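190aa long hypothetical protein (Pyrococcus horikoshii, PDB 2DDZ) is of unknown function, but forms a hexamer and belongs to a family of uncharacterised proteins grouped with the class II tRNA synthetase clan. Local coordinates at residues 25-28 with 32-35. Residues are numbered along the deposited sequence; the frame is centred on the assembly and turned at random.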
loop_
_atom_site.group_PDB
_atom_site.type_symbol
_atom_site.label_atom_id
_atom_site.label_comp_id
_atom_site.label_asym_id
_atom_site.label_seq_id
_atom_site.Cartn_x
_atom_site.Cartn_y
_atom_site.Cartn_z
ATOM N N TRP E 25 12.338 18.875 1.122
ATOM C CA TRP E 25 12.724 20.267 0.938
ATOM C C TRP E 25 12.838 21.016 2.275
ATOM O O TRP E 25 13.877 21.605 2.581
ATOM C CB TRP E 25 11.723 20.980 0.035
ATOM C CG TRP E 25 12.075 22.407 -0.209
ATOM C CD1 TRP E 25 13.107 22.873 -0.964
ATOM C CD2 TRP E 25 11.417 23.559 0.332
ATOM N NE1 TRP E 25 13.136 24.245 -0.928
ATOM C CE2 TRP E 25 12.111 24.694 -0.140
ATOM C CE3 TRP E 25 10.312 23.742 1.170
ATOM C CZ2 TRP E 25 11.735 26.001 0.196
ATOM C CZ3 TRP E 25 9.933 25.049 1.507
ATOM C CH2 TRP E 25 10.646 26.159 1.019
ATOM N N ALA E 26 11.761 20.981 3.060
ATOM C CA ALA E 26 11.716 21.635 4.359
ATOM C C ALA E 26 12.817 21.135 5.291
ATOM O O ALA E 26 13.433 21.923 6.003
ATOM C CB ALA E 26 10.332 21.425 5.017
ATOM N N TYR E 27 13.066 19.830 5.293
ATOM C CA TYR E 27 14.076 19.274 6.172
ATOM C C TYR E 27 15.483 19.598 5.706
ATOM O O TYR E 27 16.375 19.871 6.518
ATOM C CB TYR E 27 13.885 17.760 6.306
ATOM C CG TYR E 27 14.878 17.105 7.241
ATOM C CD1 TYR E 27 14.970 17.493 8.581
ATOM C CD2 TYR E 27 15.763 16.131 6.773
ATOM C CE1 TYR E 27 15.927 16.937 9.430
ATOM C CE2 TYR E 27 16.721 15.563 7.611
ATOM C CZ TYR E 27 16.802 15.974 8.935
ATOM O OH TYR E 27 17.774 15.437 9.743
ATOM N N ARG E 28 15.690 19.596 4.395
ATOM C CA ARG E 28 17.012 19.898 3.845
ATOM C C ARG E 28 17.409 21.345 4.105
ATOM O O ARG E 28 18.542 21.621 4.483
ATOM C CB ARG E 28 17.016 19.642 2.338
ATOM C CG ARG E 28 17.566 18.300 1.938
ATOM C CD ARG E 28 17.627 18.154 0.412
ATOM N NE ARG E 28 16.347 17.880 -0.276
ATOM C CZ ARG E 28 15.610 18.776 -0.942
ATOM N NH1 ARG E 28 14.492 18.394 -1.534
ATOM N NH2 ARG E 28 15.974 20.050 -1.014
ATOM N N ILE E 32 13.436 21.031 9.511
ATOM C CA ILE E 32 12.155 20.622 10.066
ATOM C C ILE E 32 11.886 19.184 9.645
ATOM O O ILE E 32 11.697 18.897 8.464
ATOM C CB ILE E 32 11.029 21.528 9.544
ATOM C CG1 ILE E 32 11.315 22.972 9.945
ATOM C CG2 ILE E 32 9.689 21.083 10.105
ATOM C CD1 ILE E 32 10.465 23.994 9.201
ATOM N N LEU E 33 11.869 18.282 10.619
ATOM C CA LEU E 33 11.646 16.862 10.361
ATOM C C LEU E 33 10.169 16.458 10.353
ATOM O O LEU E 33 9.371 16.981 11.123
ATOM C CB LEU E 33 12.385 16.051 11.419
ATOM C CG LEU E 33 12.450 14.535 11.275
ATOM C CD1 LEU E 33 13.387 14.165 10.148
ATOM C CD2 LEU E 33 12.939 13.937 12.586
ATOM N N GLY E 34 9.809 15.533 9.468
ATOM C CA GLY E 34 8.436 15.050 9.406
ATOM C C GLY E 34 7.403 15.921 8.717
ATOM O O GLY E 34 7.735 16.822 7.947
ATOM N N ASP E 35 6.132 15.639 8.986
ATOM C CA ASP E 35 5.056 16.404 8.377
ATOM C C ASP E 35 5.264 17.888 8.626
ATOM O O ASP E 35 5.523 18.299 9.762
ATOM C CB ASP E 35 3.703 15.954 8.940
ATOM C CG ASP E 35 3.342 14.537 8.512
ATOM O OD1 ASP E 35 4.122 13.953 7.725
ATOM O OD2 ASP E 35 2.290 14.013 8.947
#
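The CD1 methyl of L33 sits over one face of the Y27 ring in a CH-pi contact, 4.0 Å from the ring centroid and 17° off the ring normal. It is shifted toward the rim, so that CE1 of Y27 is its nearest ring atom at 3.8 Å. Both side chains have CG anti to the backbone N (chi1 -178° in Y27, -173° in L33), and ring and isobutyl group extend together in one direction. Where the ring joins the chain the partner is backbone: the carbonyl O of I32 lies at the ring edge, near its plane, 3.3 Å from Y27 CB and 3.6 Å from Y27 CD1, a van der Waals approach. The peptide N of L33 follows at 3.8 Å from Y27 CD1. Beside this pair, A26 O comes within 3.6 Å of I32 N, a contact without a hydrogen bond, and the CB of A26 points toward the returning chain. The contact closes the link between the short helix 25-30 and strand 36-45 of the mixed sheet, the chain doubling back past the helix through 32-35. A26 rests on S36 and V38 of that strand, while I32 reaches E5 and L7 of its parallel neighbour, strand 5-8. At the far end, both carboxylate oxygens of D35 are held, OD1 by F76 N and OD2 by W77 NE1, which probably helps to hold the chain where it enters strand 36-45. Outward, the Y27-L33 pair meets the hexamer's interfaces: Y27 packs on I54 of a second subunit and on K185 of a third, whose L184 touches L33.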